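Local coordinates for serpin-ZX (Arabidopsis thaliana, PDB 3LE2), which inhibits target proteases such as metacaspase-9 and RD21A by being cleaved in its reactive center loop and binding the enzyme covalently, limiting programmed cell death, at residues A[53-58]-A[305-310]; A[99-104]-A[168-173]; A[127-132]-A[163-168]. One frame throughout, in Å; residues are numbered along the deposited sequence. Where two conformers were deposited one is given.

Interaction 1: A[53-58]-A[305-310]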
ATOM      1  N   GLY A  53     -20.856 -18.344   5.897  1.00 49.89           N
ATOM      2  CA  GLY A  53     -22.116 -17.947   5.307  1.00 50.83           C
ATOM      3  C   GLY A  53     -21.916 -16.769   4.384  1.00 45.26           C
ATOM      4  O   GLY A  53     -20.863 -16.627   3.770  1.00 45.77           O
ATOM      5  N   ALA A  54     -22.931 -15.918   4.301  1.00 44.91           N
ATOM      6  CA  ALA A  54     -22.927 -14.801   3.372  1.00 46.50           C
ATOM      7  C   ALA A  54     -21.772 -13.842   3.652  1.00 49.92           C
ATOM      8  O   ALA A  54     -21.384 -13.059   2.783  1.00 45.82           O
ATOM      9  CB  ALA A  54     -24.260 -14.071   3.420  1.00 39.63           C
ATOM     10  N   THR A  55     -21.220 -13.910   4.858  1.00 45.89           N
ATOM     11  CA  THR A  55     -20.091 -13.063   5.206  1.00 46.40           C
ATOM     12  C   THR A  55     -18.805 -13.599   4.594  1.00 44.62           C
ATOM     13  O   THR A  55     -18.096 -12.871   3.884  1.00 44.60           O
ATOM     14  CB  THR A  55     -19.948 -12.879   6.740  1.00 53.24           C
ATOM     15  OG1 THR A  55     -21.096 -12.186   7.233  1.00 45.14           O
ATOM     16  CG2 THR A  55     -18.705 -12.057   7.081  1.00 37.98           C
ATOM     17  N   LYS A  56     -18.497 -14.864   4.857  1.00 39.03           N
ATOM     18  CA  LYS A  56     -17.337 -15.469   4.221  1.00 46.50           C
ATOM     19  C   LYS A  56     -17.402 -15.224   2.705  1.00 51.29           C
ATOM     20  O   LYS A  56     -16.421 -14.797   2.082  1.00 43.49           O
ATOM     21  CB  LYS A  56     -17.262 -16.964   4.528  1.00 48.35           C
ATOM     22  CG  LYS A  56     -15.929 -17.606   4.174  1.00 42.73           C
ATOM     23  CD  LYS A  56     -15.884 -19.084   4.558  1.00 43.37           C
ATOM     24  CE  LYS A  56     -16.974 -19.880   3.837  1.00 66.07           C
ATOM     25  NZ  LYS A  56     -16.787 -21.355   3.963  1.00 68.49           N
ATOM     26  N   ASP A  57     -18.575 -15.463   2.122  1.00 48.23           N
ATOM     27  CA  ASP A  57     -18.746 -15.351   0.676  1.00 46.27           C
ATOM     28  C   ASP A  57     -18.529 -13.942   0.167  1.00 42.64           C
ATOM     29  O   ASP A  57     -17.923 -13.739  -0.886  1.00 48.06           O
ATOM     30  CB  ASP A  57     -20.128 -15.831   0.255  1.00 44.31           C
ATOM     31  CG  ASP A  57     -20.283 -17.323   0.398  1.00 52.31           C
ATOM     32  OD1 ASP A  57     -19.253 -18.031   0.323  1.00 62.03           O
ATOM     33  OD2 ASP A  57     -21.431 -17.783   0.584  1.00 56.42           O
ATOM     34  N   GLN A  58     -19.023 -12.964   0.911  1.00 39.34           N
ATOM     35  CA  GLN A  58     -18.901 -11.583   0.474  1.00 42.13           C
ATOM     36  C   GLN A  58     -17.444 -11.142   0.465  1.00 38.43           C
ATOM     37  O   GLN A  58     -17.023 -10.368  -0.395  1.00 48.59           O
ATOM     38  CB  GLN A  58     -19.742 -10.656   1.343  1.00 41.70           C
ATOM     39  CG  GLN A  58     -20.031  -9.326   0.703  1.00 34.71           C
ATOM     40  CD  GLN A  58     -20.721  -8.381   1.660  1.00 43.63           C
ATOM     41  OE1 GLN A  58     -21.879  -8.013   1.453  1.00 39.90           O
ATOM     42  NE2 GLN A  58     -20.019  -7.994   2.728  1.00 38.65           N
ATOM     43  N   GLY A 305     -23.797  -6.574  12.524  1.00 67.34           N
ATOM     44  CA  GLY A 305     -24.122  -7.620  13.472  1.00 65.97           C
ATOM     45  C   GLY A 305     -24.926  -8.703  12.792  1.00 67.94           C
ATOM     46  O   GLY A 305     -24.992  -9.833  13.271  1.00 74.29           O
ATOM     47  N   GLU A 306     -25.524  -8.350  11.656  1.00 73.35           N
ATOM     48  CA  GLU A 306     -26.452  -9.233  10.951  1.00 66.54           C
ATOM     49  C   GLU A 306     -25.986 -10.690  10.890  1.00 68.18           C
ATOM     50  O   GLU A 306     -26.583 -11.559  11.517  1.00 72.82           O
ATOM     51  CB  GLU A 306     -26.747  -8.708   9.542  1.00 69.51           C
ATOM     52  CG  GLU A 306     -27.538  -9.701   8.691  1.00 76.17           C
ATOM     53  CD  GLU A 306     -27.713  -9.250   7.254  1.00 68.69           C
ATOM     54  OE1 GLU A 306     -27.912  -8.033   7.031  1.00 57.64           O
ATOM     55  OE2 GLU A 306     -27.655 -10.120   6.353  1.00 60.99           O
ATOM     56  N   GLU A 307     -24.935 -10.957  10.124  1.00 69.74           N
ATOM     57  CA  GLU A 307     -24.357 -12.297  10.068  1.00 75.05           C
ATOM     58  C   GLU A 307     -23.482 -12.528  11.293  1.00 78.09           C
ATOM     59  O   GLU A 307     -23.794 -13.341  12.169  1.00 71.25           O
ATOM     60  CB  GLU A 307     -23.504 -12.468   8.805  1.00 77.37           C
ATOM     61  CG  GLU A 307     -24.268 -12.797   7.536  1.00 56.88           C
ATOM     62  CD  GLU A 307     -24.822 -14.198   7.556  1.00 67.41           C
ATOM     63  OE1 GLU A 307     -24.178 -15.091   6.969  1.00 73.47           O
ATOM     64  OE2 GLU A 307     -25.895 -14.406   8.163  1.00 70.41           O
ATOM     65  N   GLY A 308     -22.376 -11.796  11.341  1.00 82.26           N
ATOM     66  CA  GLY A 308     -21.434 -11.931  12.429  1.00 80.53           C
ATOM     67  C   GLY A 308     -20.268 -12.834  12.080  1.00 76.99           C
ATOM     68  O   GLY A 308     -20.163 -13.376  10.970  1.00 66.83           O
ATOM     69  N   LEU A 309     -19.388 -12.990  13.059  1.00 72.03           N
ATOM     70  CA  LEU A 309     -18.179 -13.773  12.906  1.00 59.22           C
ATOM     71  C   LEU A 309     -18.255 -14.944  13.872  1.00 62.48           C
ATOM     72  O   LEU A 309     -17.746 -14.893  15.001  1.00 54.14           O
ATOM     73  CB  LEU A 309     -16.969 -12.890  13.187  1.00 62.64           C
ATOM     74  CG  LEU A 309     -16.974 -11.622  12.331  1.00 51.03           C
ATOM     75  CD1 LEU A 309     -16.114 -10.536  12.947  1.00 46.82           C
ATOM     76  CD2 LEU A 309     -16.519 -11.955  10.917  1.00 50.77           C
ATOM     77  N   THR A 310     -18.913 -15.998  13.405  1.00 59.19           N
ATOM     78  CA  THR A 310     -19.253 -17.139  14.238  1.00 63.92           C
ATOM     79  C   THR A 310     -18.115 -18.149  14.328  1.00 64.51           C
ATOM     80  O   THR A 310     -18.150 -19.059  15.155  1.00 72.65           O
ATOM     81  CB  THR A 310     -20.532 -17.823  13.721  1.00 67.83           C
ATOM     82  OG1 THR A 310     -20.402 -18.090  12.317  1.00 59.50           O
ATOM     83  CG2 THR A 310     -21.736 -16.915  13.940  1.00 62.27           C
TER

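Interaction 2: A[99-104]-A[168-173]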
ATOM      1  N   GLY A  99      -2.046  -7.483  13.905  1.00 30.24           N
ATOM      2  CA  GLY A  99      -2.640  -7.992  15.130  1.00 26.85           C
ATOM      3  C   GLY A  99      -4.133  -7.778  15.266  1.00 32.14           C
ATOM      4  O   GLY A  99      -4.714  -6.903  14.615  1.00 30.83           O
ATOM      5  N   ALA A 100      -4.750  -8.594  16.118  1.00 30.62           N
ATOM      6  CA  ALA A 100      -6.161  -8.458  16.438  1.00 31.38           C
ATOM      7  C   ALA A 100      -6.370  -8.403  17.951  1.00 28.14           C
ATOM      8  O   ALA A 100      -5.742  -9.135  18.704  1.00 31.00           O
ATOM      9  CB  ALA A 100      -6.943  -9.620  15.843  1.00 37.74           C
ATOM     10  N   TRP A 101      -7.256  -7.521  18.384  1.00 34.45           N
ATOM     11  CA  TRP A 101      -7.611  -7.412  19.789  1.00 34.01           C
ATOM     12  C   TRP A 101      -9.117  -7.508  19.920  1.00 27.53           C
ATOM     13  O   TRP A 101      -9.866  -6.918  19.141  1.00 29.74           O
ATOM     14  CB  TRP A 101      -7.142  -6.068  20.371  1.00 37.26           C
ATOM     15  CG  TRP A 101      -5.671  -6.003  20.753  1.00 38.38           C
ATOM     16  CD1 TRP A 101      -5.143  -6.063  22.020  1.00 37.66           C
ATOM     17  CD2 TRP A 101      -4.553  -5.861  19.863  1.00 31.91           C
ATOM     18  NE1 TRP A 101      -3.768  -5.971  21.967  1.00 36.22           N
ATOM     19  CE2 TRP A 101      -3.383  -5.841  20.657  1.00 36.28           C
ATOM     20  CE3 TRP A 101      -4.429  -5.744  18.470  1.00 33.24           C
ATOM     21  CZ2 TRP A 101      -2.111  -5.707  20.107  1.00 32.86           C
ATOM     22  CZ3 TRP A 101      -3.169  -5.615  17.928  1.00 29.79           C
ATOM     23  CH2 TRP A 101      -2.024  -5.603  18.745  1.00 32.60           C
ATOM     24  N   ILE A 102      -9.566  -8.224  20.932  1.00 31.73           N
ATOM     25  CA  ILE A 102     -10.994  -8.369  21.153  1.00 38.85           C
ATOM     26  C   ILE A 102     -11.326  -7.996  22.593  1.00 40.47           C
ATOM     27  O   ILE A 102     -10.505  -8.197  23.494  1.00 42.53           O
ATOM     28  CB  ILE A 102     -11.425  -9.822  20.846  1.00 47.04           C
ATOM     29  CG1 ILE A 102     -12.900  -9.880  20.481  1.00 42.07           C
ATOM     30  CG2 ILE A 102     -11.071 -10.760  22.009  1.00 46.26           C
ATOM     31  CD1 ILE A 102     -13.260 -11.129  19.751  1.00 48.72           C
ATOM     32  N   ASP A 103     -12.509  -7.441  22.835  1.00 38.08           N
ATOM     33  CA  ASP A 103     -12.864  -7.160  24.219  1.00 47.90           C
ATOM     34  C   ASP A 103     -12.802  -8.438  25.043  1.00 52.67           C
ATOM     35  O   ASP A 103     -13.315  -9.480  24.620  1.00 46.08           O
ATOM     36  CB  ASP A 103     -14.240  -6.532  24.371  1.00 45.84           C
ATOM     37  CG  ASP A 103     -14.483  -6.069  25.792  1.00 52.00           C
ATOM     38  OD1 ASP A 103     -13.636  -5.303  26.293  1.00 43.87           O
ATOM     39  OD2 ASP A 103     -15.479  -6.493  26.419  1.00 55.20           O
ATOM     40  N   LYS A 104     -12.191  -8.347  26.226  1.00 46.61           N
ATOM     41  CA  LYS A 104     -11.917  -9.524  27.047  1.00 49.21           C
ATOM     42  C   LYS A 104     -13.182 -10.245  27.529  1.00 48.75           C
ATOM     43  O   LYS A 104     -13.099 -11.329  28.101  1.00 45.81           O
ATOM     44  CB  LYS A 104     -11.025  -9.160  28.233  1.00 46.21           C
ATOM     45  CG  LYS A 104     -11.767  -8.526  29.388  1.00 42.36           C
ATOM     46  CD  LYS A 104     -10.837  -8.305  30.577  1.00 52.36           C
ATOM     47  CE  LYS A 104     -11.586  -7.702  31.756  1.00 50.04           C
ATOM     48  NZ  LYS A 104     -10.683  -7.454  32.911  1.00 64.23           N
ATOM     49  N   ILE A 168     -11.041  -5.197  17.008  0.57 29.07           N
ATOM     50  CA  ILE A 168     -10.245  -4.344  16.135  0.57 30.56           C
ATOM     51  C   ILE A 168      -9.062  -5.076  15.508  0.57 31.00           C
ATOM     52  O   ILE A 168      -8.561  -6.071  16.044  0.57 33.28           O
ATOM     53  CB  ILE A 168      -9.700  -3.109  16.883  0.57 31.24           C
ATOM     54  CG1 ILE A 168      -8.678  -3.540  17.942  0.57 31.97           C
ATOM     55  CG2 ILE A 168     -10.846  -2.297  17.475  0.57 26.57           C
ATOM     56  CD1 ILE A 168      -7.943  -2.394  18.607  0.57 29.60           C
ATOM     57  N   PHE A 169      -8.619  -4.569  14.367  1.00 28.38           N
ATOM     58  CA  PHE A 169      -7.397  -5.041  13.762  1.00 26.48           C
ATOM     59  C   PHE A 169      -6.452  -3.858  13.638  1.00 29.72           C
ATOM     60  O   PHE A 169      -6.870  -2.749  13.320  1.00 28.25           O
ATOM     61  CB  PHE A 169      -7.693  -5.674  12.411  1.00 23.95           C
ATOM     62  CG  PHE A 169      -8.471  -6.946  12.522  1.00 36.49           C
ATOM     63  CD1 PHE A 169      -7.818  -8.162  12.691  1.00 32.93           C
ATOM     64  CD2 PHE A 169      -9.855  -6.929  12.500  1.00 31.64           C
ATOM     65  CE1 PHE A 169      -8.538  -9.333  12.812  1.00 36.14           C
ATOM     66  CE2 PHE A 169     -10.573  -8.095  12.620  1.00 34.60           C
ATOM     67  CZ  PHE A 169      -9.917  -9.297  12.776  1.00 30.79           C
ATOM     68  N   ALA A 170      -5.182  -4.077  13.929  1.00 25.20           N
ATOM     69  CA  ALA A 170      -4.221  -3.009  13.780  1.00 30.57           C
ATOM     70  C   ALA A 170      -3.143  -3.520  12.864  1.00 30.95           C
ATOM     71  O   ALA A 170      -2.567  -4.580  13.107  1.00 32.87           O
ATOM     72  CB  ALA A 170      -3.641  -2.585  15.131  1.00 21.23           C
ATOM     73  N   ASN A 171      -2.892  -2.771  11.798  1.00 28.96           N
ATOM     74  CA  ASN A 171      -1.963  -3.210  10.779  1.00 31.65           C
ATOM     75  C   ASN A 171      -1.090  -2.057  10.303  1.00 35.46           C
ATOM     76  O   ASN A 171      -1.562  -0.932  10.128  1.00 33.19           O
ATOM     77  CB  ASN A 171      -2.725  -3.850   9.613  1.00 32.79           C
ATOM     78  CG  ASN A 171      -1.800  -4.387   8.544  1.00 47.33           C
ATOM     79  OD1 ASN A 171      -1.065  -3.627   7.914  1.00 54.09           O
ATOM     80  ND2 ASN A 171      -1.824  -5.704   8.334  1.00 44.67           N
ATOM     81  N   ALA A 172       0.192  -2.331  10.108  1.00 32.00           N
ATOM     82  CA  ALA A 172       1.106  -1.300   9.637  1.00 35.92           C
ATOM     83  C   ALA A 172       2.140  -1.911   8.704  1.00 32.50           C
ATOM     84  O   ALA A 172       2.533  -3.060   8.866  1.00 31.77           O
ATOM     85  CB  ALA A 172       1.783  -0.606  10.816  1.00 37.85           C
ATOM     86  N   LEU A 173       2.569  -1.145   7.714  1.00 36.91           N
ATOM     87  CA  LEU A 173       3.634  -1.596   6.836  1.00 36.84           C
ATOM     88  C   LEU A 173       4.633  -0.465   6.675  1.00 33.27           C
ATOM     89  O   LEU A 173       4.286   0.616   6.189  1.00 34.56           O
ATOM     90  CB  LEU A 173       3.094  -2.049   5.462  1.00 29.91           C
ATOM     91  CG  LEU A 173       4.128  -2.620   4.473  1.00 29.52           C
ATOM     92  CD1 LEU A 173       4.766  -3.899   5.010  1.00 37.11           C
ATOM     93  CD2 LEU A 173       3.564  -2.876   3.063  1.00 28.03           C
TER

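Interaction 3: A[127-132]-A[163-168]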
ATOM      1  N   ALA A 127      -8.428  -7.470  25.327  1.00 39.31           N
ATOM      2  CA  ALA A 127      -8.169  -6.173  25.915  1.00 39.88           C
ATOM      3  C   ALA A 127      -9.397  -5.733  26.684  1.00 40.79           C
ATOM      4  O   ALA A 127     -10.502  -6.219  26.442  1.00 42.97           O
ATOM      5  CB  ALA A 127      -7.825  -5.169  24.834  1.00 32.94           C
ATOM      6  N   ASP A 128      -9.196  -4.816  27.619  1.00 39.66           N
ATOM      7  CA  ASP A 128     -10.279  -4.311  28.435  1.00 37.87           C
ATOM      8  C   ASP A 128     -10.833  -3.038  27.815  1.00 45.00           C
ATOM      9  O   ASP A 128     -10.732  -1.968  28.411  1.00 43.97           O
ATOM     10  CB  ASP A 128      -9.752  -4.011  29.838  1.00 41.64           C
ATOM     11  CG  ASP A 128     -10.863  -3.783  30.851  1.00 46.91           C
ATOM     12  OD1 ASP A 128     -12.049  -3.752  30.447  1.00 47.70           O
ATOM     13  OD2 ASP A 128     -10.538  -3.643  32.057  1.00 53.33           O
ATOM     14  N   PHE A 129     -11.402  -3.138  26.616  1.00 39.00           N
ATOM     15  CA  PHE A 129     -12.000  -1.959  25.988  1.00 39.16           C
ATOM     16  C   PHE A 129     -13.088  -1.373  26.887  1.00 37.26           C
ATOM     17  O   PHE A 129     -13.254  -0.156  26.982  1.00 41.38           O
ATOM     18  CB  PHE A 129     -12.594  -2.290  24.607  1.00 40.73           C
ATOM     19  CG  PHE A 129     -11.566  -2.631  23.549  1.00 36.66           C
ATOM     20  CD1 PHE A 129     -11.470  -3.923  23.045  1.00 37.75           C
ATOM     21  CD2 PHE A 129     -10.717  -1.655  23.041  1.00 30.42           C
ATOM     22  CE1 PHE A 129     -10.526  -4.237  22.057  1.00 39.08           C
ATOM     23  CE2 PHE A 129      -9.782  -1.950  22.068  1.00 33.01           C
ATOM     24  CZ  PHE A 129      -9.682  -3.243  21.568  1.00 34.94           C
ATOM     25  N   GLN A 130     -13.830  -2.249  27.547  1.00 41.27           N
ATOM     26  CA  GLN A 130     -14.988  -1.840  28.342  1.00 44.42           C
ATOM     27  C   GLN A 130     -14.666  -0.766  29.393  1.00 43.07           C
ATOM     28  O   GLN A 130     -15.408   0.207  29.540  1.00 42.01           O
ATOM     29  CB  GLN A 130     -15.621  -3.069  29.000  1.00 43.16           C
ATOM     30  CG  GLN A 130     -17.059  -2.880  29.408  1.00 52.78           C
ATOM     31  CD  GLN A 130     -17.920  -4.063  29.028  1.00 56.41           C
ATOM     32  OE1 GLN A 130     -17.458  -5.006  28.374  1.00 53.18           O
ATOM     33  NE2 GLN A 130     -19.186  -4.022  29.430  1.00 61.35           N
ATOM     34  N   SER A 131     -13.556  -0.939  30.107  1.00 36.86           N
ATOM     35  CA  SER A 131     -13.181  -0.011  31.171  1.00 46.33           C
ATOM     36  C   SER A 131     -11.850   0.718  30.951  1.00 46.99           C
ATOM     37  O   SER A 131     -11.587   1.724  31.603  1.00 40.77           O
ATOM     38  CB  SER A 131     -13.144  -0.741  32.522  1.00 48.89           C
ATOM     39  OG  SER A 131     -14.435  -1.207  32.892  1.00 49.31           O
ATOM     40  N   LYS A 132     -11.013   0.223  30.044  1.00 42.59           N
ATOM     41  CA  LYS A 132      -9.660   0.770  29.897  1.00 39.71           C
ATOM     42  C   LYS A 132      -9.258   1.071  28.461  1.00 40.18           C
ATOM     43  O   LYS A 132      -8.095   0.874  28.085  1.00 33.32           O
ATOM     44  CB  LYS A 132      -8.631  -0.191  30.481  1.00 35.15           C
ATOM     45  CG  LYS A 132      -8.799  -0.488  31.956  1.00 48.06           C
ATOM     46  CD  LYS A 132      -7.602  -1.294  32.449  1.00 56.59           C
ATOM     47  CE  LYS A 132      -7.927  -2.086  33.704  1.00 74.23           C
ATOM     48  NZ  LYS A 132      -6.967  -3.215  33.881  1.00 87.12           N
ATOM     49  N   SER A 163     -15.570   2.347  25.011  1.00 36.49           N
ATOM     50  CA  SER A 163     -16.148   1.318  25.869  1.00 41.16           C
ATOM     51  C   SER A 163     -17.040   0.373  25.066  1.00 41.85           C
ATOM     52  O   SER A 163     -17.353  -0.735  25.518  1.00 35.06           O
ATOM     53  CB  SER A 163     -16.894   1.928  27.071  1.00 38.87           C
ATOM     54  OG  SER A 163     -17.951   2.773  26.652  1.00 49.37           O
ATOM     55  N   MET A 164     -17.430   0.803  23.867  1.00 35.43           N
ATOM     56  CA  MET A 164     -18.236  -0.046  22.986  1.00 39.06           C
ATOM     57  C   MET A 164     -17.400  -0.891  22.018  1.00 39.09           C
ATOM     58  O   MET A 164     -17.938  -1.722  21.282  1.00 49.44           O
ATOM     59  CB  MET A 164     -19.237   0.796  22.195  1.00 42.61           C
ATOM     60  CG  MET A 164     -20.221   1.573  23.066  1.00 52.74           C
ATOM     61  SD  MET A 164     -21.232   0.471  24.077  1.00 59.87           S
ATOM     62  CE  MET A 164     -21.971  -0.563  22.799  1.00 44.47           C
ATOM     63  N   THR A 165     -16.091  -0.682  22.009  1.00 37.81           N
ATOM     64  CA  THR A 165     -15.230  -1.390  21.064  1.00 36.18           C
ATOM     65  C   THR A 165     -15.156  -2.870  21.402  1.00 36.88           C
ATOM     66  O   THR A 165     -14.900  -3.238  22.543  1.00 37.57           O
ATOM     67  CB  THR A 165     -13.811  -0.807  21.041  1.00 31.60           C
ATOM     68  OG1 THR A 165     -13.852   0.522  20.511  1.00 33.45           O
ATOM     69  CG2 THR A 165     -12.916  -1.656  20.178  1.00 36.47           C
ATOM     70  N   LYS A 166     -15.389  -3.717  20.406  1.00 42.18           N
ATOM     71  CA  LYS A 166     -15.419  -5.160  20.630  1.00 37.55           C
ATOM     72  C   LYS A 166     -14.291  -5.874  19.926  1.00 33.47           C
ATOM     73  O   LYS A 166     -13.630  -6.717  20.526  1.00 41.12           O
ATOM     74  CB  LYS A 166     -16.761  -5.750  20.196  1.00 37.74           C
ATOM     75  CG  LYS A 166     -17.948  -5.216  21.004  1.00 46.64           C
ATOM     76  CD  LYS A 166     -17.806  -5.545  22.498  1.00 34.25           C
ATOM     77  CE  LYS A 166     -18.951  -4.948  23.303  1.00 45.00           C
ATOM     78  NZ  LYS A 166     -18.686  -4.975  24.779  1.00 46.93           N
ATOM     79  N   LEU A 167     -14.072  -5.536  18.653  1.00 37.52           N
ATOM     80  CA  LEU A 167     -13.066  -6.222  17.841  1.00 35.52           C
ATOM     81  C   LEU A 167     -12.360  -5.282  16.878  1.00 28.40           C
ATOM     82  O   LEU A 167     -12.992  -4.646  16.032  1.00 33.91           O
ATOM     83  CB  LEU A 167     -13.694  -7.385  17.060  1.00 31.39           C
ATOM     84  CG  LEU A 167     -12.782  -8.148  16.103  1.00 29.86           C
ATOM     85  CD1 LEU A 167     -11.668  -8.897  16.821  1.00 26.99           C
ATOM     86  CD2 LEU A 167     -13.612  -9.103  15.279  1.00 38.41           C
ATOM     87  N   ILE A 168     -11.041  -5.197  17.008  0.57 29.07           N
ATOM     88  CA  ILE A 168     -10.245  -4.344  16.135  0.57 30.56           C
ATOM     89  C   ILE A 168      -9.062  -5.076  15.508  0.57 31.00           C
ATOM     90  O   ILE A 168      -8.561  -6.071  16.044  0.57 33.28           O
ATOM     91  CB  ILE A 168      -9.700  -3.109  16.883  0.57 31.24           C
ATOM     92  CG1 ILE A 168      -8.678  -3.540  17.942  0.57 31.97           C
ATOM     93  CG2 ILE A 168     -10.846  -2.297  17.475  0.57 26.57           C
ATOM     94  CD1 ILE A 168      -7.943  -2.394  18.607  0.57 29.60           C
TER

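Interaction 1: A[53-58]-A[305-310]
Two torsions of Glu307 carry its carboxylate onto the start of the helix that holds Ala54 and Thr55. CG stands anti to the carbonyl carbon (chi1 -82°), and the chain then bends at chi2 (-71°), laying CD alongside the helix end. This is one of the peripheral helix-to-loop contacts of the serpin fold: helix 54-63 presents its N-terminal turn to the loop between helices 291-296 and 316-319, away from the reactive center loop. It illustrates how an acidic side chain can meet an amide of the first helical turn without being the N-cap. That position belongs to Gly53, whose carbonyl O accepts Asp57 N at 3.1 Å in the first turn; having no side chain, Gly53 leaves room for Glu307 OE1, 3.8 Å from its C atom. Ala54 N donates to Glu307 OE1 at 3.1 Å, but the angle at the hydrogen is only 129°, so the bond is weak. The positive end of the helix dipole would probably favour a negative charge here as well. Ala54 CB adds contact with the same oxygen at 3.7 Å. The side chains of Thr55 and Glu307 pass one another running opposite ways, Thr55 OG1 lying against the aliphatic part of the glutamate; their closest approach in the model is too short to be trusted. Behind them the contact turns inward. Thr55 also packs on Ser301, while past the buried Gly308 the chain brings in Leu309, where CD2 reaches Thr55 CG2 loosely at 4.4 Å.

Interaction 2: A[99-104]-A[168-173]
Ala100 and Phe169 face each other across two antiparallel strands as a non-hydrogen-bonded pair, their side chains on one face of the sheet. The phenyl ring swings its CE1 corner obliquely to the methyl, with Ala100 CB 3.4 Å from Phe169 CE1. On the other face Trp101 and Ile168 form a hydrogen-bonded pair, as Gly99 and Ala170 do one step along. Trp101 CG sits anti to the carbonyl carbon (chi1 -80°), and the indole lies back over its own strand: Trp101 CZ3 comes within 3.7 Å of Gly99 CA, filling the place a side chain would need there. The same corner of the six-membered ring reaches obliquely to the methyl of Ala170, CZ3 to CB being 4.2 Å. At the root of the indole, Trp101 CB meets Ile168 CG1 at 3.8 Å, in the one of two Ile168 conformers described here. These strands belong to the central sheet A of the serpin, where 93-103 runs between 123-127 and 167-176, and 167-176 in turn pairs in parallel with 326-335. The latter pairing marks the native, stressed state; serpins open it to take up the cleaved reactive center loop. The two faces of the sheet meet different helices: Phe169 packs on Val43 and Ile47 of helix 37-49, whereas Trp101 turns to helix 129-147, touching Val140 and meeting Trp143 edge-to-face. Between the layers the backbones bond reciprocally. Ile168 N reaches Trp101 O over 3.0 Å almost straight (173°), while Gly99 N bends more (144°) to Ala170 O at 3.1 Å. Ala100 CA adds a CA-H...O contact to Ile168 O, 3.4 Å away.

Interaction 3: A[127-132]-A[163-168]
The carbonyl oxygen of Phe129 is met from the opposing loop by Ser163, where CA points its hydrogen almost straight at Phe129 O (3.4 Å, 167° at the hydrogen). In the serpin fold this is the place where helix 129-147, helix F, begins beside the loop that leads into strand 167-176 of sheet A, so the contact joins the foot of the helix to the entry of its neighbouring strand. With CA-H...O contact in place of conventional hydrogen bonds, cohesion falls largely on the Phe129 side chain. Its ring is held between two methyls. Thr165 CG2 stands 3.5 Å from the ring centroid and only 8° from the normal, a CH-pi contact over the centre of one face; Ala127 CB lies 4.0 Å above the plane of the opposite face, offset toward the rim. The threonine presents this methyl because CG2 is anti to its backbone N, while OG1, beside the N, bonds to Asp162 N. Thr165 O approaches the ring's root, 3.2 Å from Phe129 CB. The far tip of the ring points at the strand: in the conformer described, Ile168 CD1 lies near the ring plane, at the edge. Trp101 and Val136 also pack on Phe129. At the surface Ser163 and Gln130 meet again, with Ser163 CB 3.4 Å from Gln130 O. Lys166, its CB pointing away from the helix, still returns its NZ to the side where Gln130 lies, and NZ has a long, weak ion pair with Asp103. The helix start itself is capped by Asp128, whose OD1 accepts Ser131 N at 3.2 Å, the donor lying well out of the carboxylate plane (58°).

How the interactions relate
Interaction 2 is the core of the set, wholly buried and held by paired backbones, whereas interactions 1 and 3 are partly open to solvent and bring a helix start against a loop. Interactions 2 and 3 share Ile168 and strand 167-176, and their centres lie about 11 Å apart; Asp103 N probably bonds to Lys166 O (2.7 Å), carrying the strand pairing on into the loop of 163-168. Interaction 1 joins none of these strands, yet it touches interaction 3 through Leu309 CD1 and Leu167 CD2, 3.7 Å apart. The chemistry follows the place: regular amide bonds within the sheet, ring-methyl packing where the loop enters the sheet, and one weak amide-carboxylate bond at the periphery.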